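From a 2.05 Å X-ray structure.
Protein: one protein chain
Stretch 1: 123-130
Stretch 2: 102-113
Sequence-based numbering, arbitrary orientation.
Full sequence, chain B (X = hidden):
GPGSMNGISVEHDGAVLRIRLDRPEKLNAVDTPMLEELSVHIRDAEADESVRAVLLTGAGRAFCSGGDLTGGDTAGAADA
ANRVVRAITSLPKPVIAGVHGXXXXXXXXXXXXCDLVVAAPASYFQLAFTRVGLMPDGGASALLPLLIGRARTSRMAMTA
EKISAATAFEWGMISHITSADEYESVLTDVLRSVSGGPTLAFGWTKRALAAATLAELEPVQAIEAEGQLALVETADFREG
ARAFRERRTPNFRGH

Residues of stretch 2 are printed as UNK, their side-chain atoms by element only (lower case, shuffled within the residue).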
# COMPACT_ATOMS: atom_id res chain seq x y z
N SER B 123 11.94 7.96 13.44
CA SER B 123 12.03 9.42 13.18
C SER B 123 10.68 9.96 12.73
O SER B 123 9.79 9.18 12.40
CB SER B 123 13.19 9.80 12.26
OG SER B 123 12.99 9.37 10.92
N TYR B 124 10.47 11.28 12.86
CA TYR B 124 9.23 11.92 12.37
C TYR B 124 9.42 13.39 12.03
O TYR B 124 10.39 14.05 12.46
CB TYR B 124 8.10 11.78 13.40
CG TYR B 124 8.34 12.45 14.71
CD1 TYR B 124 7.88 13.76 14.94
CD2 TYR B 124 9.02 11.80 15.74
CE1 TYR B 124 8.07 14.38 16.16
CE2 TYR B 124 9.22 12.42 16.99
CZ TYR B 124 8.74 13.70 17.18
OH TYR B 124 8.91 14.31 18.37
N PHE B 125 8.45 13.91 11.27
CA PHE B 125 8.51 15.23 10.65
C PHE B 125 7.22 15.92 11.05
O PHE B 125 6.13 15.33 10.96
CB PHE B 125 8.63 15.06 9.14
CG PHE B 125 9.86 14.29 8.72
CD1 PHE B 125 11.04 14.96 8.36
CD2 PHE B 125 9.86 12.92 8.75
CE1 PHE B 125 12.19 14.25 8.02
CE2 PHE B 125 10.99 12.20 8.42
CZ PHE B 125 12.16 12.86 8.04
N GLN B 126 7.33 17.14 11.56
CA GLN B 126 6.17 17.75 12.14
C GLN B 126 6.29 19.28 12.12
O GLN B 126 7.31 19.83 12.51
CB GLN B 126 6.03 17.30 13.60
CG GLN B 126 4.77 17.84 14.31
CD GLN B 126 4.80 17.63 15.84
OE1 GLN B 126 5.87 17.48 16.42
NE2 GLN B 126 3.63 17.63 16.48
N LEU B 127 5.22 19.93 11.66
CA LEU B 127 5.13 21.40 11.71
C LEU B 127 4.35 21.75 12.98
O LEU B 127 3.13 22.00 12.96
CB LEU B 127 4.44 21.94 10.45
CG LEU B 127 5.09 21.59 9.10
CD1 LEU B 127 4.30 22.20 7.92
CD2 LEU B 127 6.56 22.05 9.06
N ALA B 128 5.04 21.70 14.12
CA ALA B 128 4.36 21.95 15.39
C ALA B 128 4.12 23.44 15.65
O ALA B 128 3.60 23.78 16.70
CB ALA B 128 5.10 21.31 16.56
N PHE B 129 4.46 24.32 14.72
CA PHE B 129 4.42 25.74 15.02
C PHE B 129 3.04 26.18 15.51
O PHE B 129 2.94 26.93 16.48
CB PHE B 129 4.80 26.61 13.80
CG PHE B 129 5.96 26.10 12.97
CD1 PHE B 129 7.21 26.73 13.06
CD2 PHE B 129 5.79 25.05 12.06
CE1 PHE B 129 8.27 26.30 12.29
CE2 PHE B 129 6.85 24.62 11.26
CZ PHE B 129 8.11 25.26 11.37
N THR B 130 1.97 25.73 14.83
CA THR B 130 0.62 26.20 15.14
C THR B 130 0.18 25.89 16.55
O THR B 130 -0.76 26.52 17.04
CB THR B 130 -0.48 25.74 14.14
OG1 THR B 130 -0.38 24.34 13.90
CG2 THR B 130 -0.35 26.47 12.81
N UNK B 102 13.11 13.43 16.39
CA UNK B 102 12.27 14.57 15.99
C UNK B 102 12.95 15.50 14.99
O UNK B 102 14.10 15.90 15.20
c UNK B 102 11.79 15.36 17.25
N UNK B 103 12.24 15.82 13.92
CA UNK B 103 12.57 16.95 12.99
C UNK B 103 11.32 17.82 12.98
O UNK B 103 10.38 17.51 12.29
c UNK B 103 12.87 16.45 11.58
N UNK B 104 11.31 18.88 13.80
CA UNK B 104 10.12 19.63 14.17
C UNK B 104 10.34 21.10 13.85
O UNK B 104 11.43 21.65 14.08
c UNK B 104 8.65 20.32 16.16
c UNK B 104 9.71 18.04 16.13
c UNK B 104 9.86 19.51 15.72
N UNK B 105 9.29 21.74 13.33
CA UNK B 105 9.36 23.16 13.00
C UNK B 105 10.43 23.38 11.96
O UNK B 105 10.44 22.68 10.94
N UNK B 106 11.33 24.33 12.21
CA UNK B 106 12.50 24.51 11.32
C UNK B 106 13.37 23.24 11.14
O UNK B 106 14.07 23.12 10.14
c UNK B 106 15.85 25.31 11.26
c UNK B 106 13.41 25.66 11.77
c UNK B 106 14.62 25.82 10.88
c UNK B 106 14.49 26.39 9.62
c UNK B 106 15.58 26.49 8.77
c UNK B 106 16.95 25.42 10.42
c UNK B 106 16.81 26.02 9.18
N UNK B 107 13.36 22.33 12.11
CA UNK B 107 14.06 21.04 11.94
C UNK B 107 13.53 20.23 10.76
O UNK B 107 14.27 19.49 10.11
N UNK B 108 12.24 20.36 10.50
CA UNK B 108 11.66 19.74 9.33
C UNK B 108 12.13 20.47 8.06
O UNK B 108 12.64 19.84 7.11
s UNK B 108 9.28 18.89 8.07
c UNK B 108 10.11 19.74 9.44
N UNK B 109 11.96 21.79 8.03
CA UNK B 109 12.43 22.60 6.92
C UNK B 109 13.89 22.24 6.55
O UNK B 109 14.21 22.07 5.37
o UNK B 109 11.05 24.40 7.79
c UNK B 109 12.34 24.07 7.29
N UNK B 110 14.75 22.13 7.58
CA UNK B 110 16.19 21.85 7.42
C UNK B 110 16.46 20.52 6.69
O UNK B 110 17.25 20.45 5.72
c UNK B 110 19.09 22.71 8.31
c UNK B 110 18.33 21.61 9.01
c UNK B 110 18.56 21.73 10.51
c UNK B 110 16.83 21.80 8.82
N UNK B 111 15.86 19.45 7.21
CA UNK B 111 16.02 18.11 6.64
C UNK B 111 15.54 18.16 5.19
O UNK B 111 16.23 17.70 4.28
c UNK B 111 15.20 17.11 7.43
N UNK B 112 14.39 18.77 4.97
CA UNK B 112 13.77 18.75 3.62
C UNK B 112 14.44 19.66 2.59
O UNK B 112 14.28 19.47 1.38
c UNK B 112 11.49 18.07 4.63
c UNK B 112 11.83 16.59 4.36
c UNK B 112 9.99 18.27 4.48
c UNK B 112 12.26 19.01 3.71
N UNK B 113 15.24 20.61 3.03
CA UNK B 113 16.07 21.37 2.11
C UNK B 113 17.19 20.51 1.49
O UNK B 113 17.69 20.81 0.39
c UNK B 113 16.65 22.59 2.81

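Position 102 carries one side-chain carbon, its CB, 3.3 Å from Tyr-124 OH, and its CA lies over a face of the Tyr-124 ring, 4.0 Å from the centroid. A single carbon makes it Ala-102, and the end of the Tyr-124 side chain comes near it.

Position 103 also has one carbon. Its CB sits 4.0 Å from Phe-125 CD1, while its backbone works both ways: its N donates to Tyr-124 O (2.9 Å) and its O accepts from Gln-126 N (3.2 Å). This is Ala-103.

Position 104 has three carbons, forked at CB. One branch tip approaches Ala-128 CB to 3.7 Å and the other Tyr-124 CE1 to 4.0 Å. A fork of carbons alone at CB means Val-104, with CG1 at the alanine and CG2 at the tyrosine.

Position 105 has no side-chain atoms, so it is Gly-105. Its phi of 61° favours glycine, and an ideal CB would lie a tight 3.3 Å from Phe-129 CE1. Its N donates to Gln-126 O (2.9 Å), closing the strand ladder just where the residue takes the N-cap position.

Position 106 shows one carbon leading to a six-carbon ring with no oxygen: Phe-106. Its CB points away from stretch 1.

Position 107 is again bare, Gly-107; an ideal CB would clash with Val-104 N at 3.0 Å, a constraint set within its own stretch.

Position 108 has a carbon followed by sulfur, hence Cys-108. It points toward stretch 1, with SG 4.0 Å from Phe-125 CB and near the plane of the ring, at its edge.

Position 109 has a carbon and an oxygen, Ser-109, whose OG is hydrogen-bonded elsewhere in the structure.

Position 110 has four carbons forked at the second: Leu-110, out of reach of stretch 1.

Position 111 has one carbon, Ala-111, its CB 4.2 Å from Phe-125 CE1 at the ring edge.

Position 112 repeats the four-carbon fork at the second carbon. It is Leu-112, whose CD2 comes within 4.4 Å of Phe-125 CE1.

Position 113 has one carbon, Ala-113, beyond reach.

The contact joins a parallel strand pairing to a strand-to-helix turn. Three backbone hydrogen bonds set the register, and the side chains divide by sheet face. Tyr-124 and Gln-126 share one with Ala-102 and Val-104; Phe-125 shares the other with Ala-103, and its side chain reaches on to Cys-108, Ala-111 and Leu-112 of the helix. Between strand and helix, a glycine with positive phi occupies the N-cap.

Stretch 2 102-113: AAVGFGCSLALA
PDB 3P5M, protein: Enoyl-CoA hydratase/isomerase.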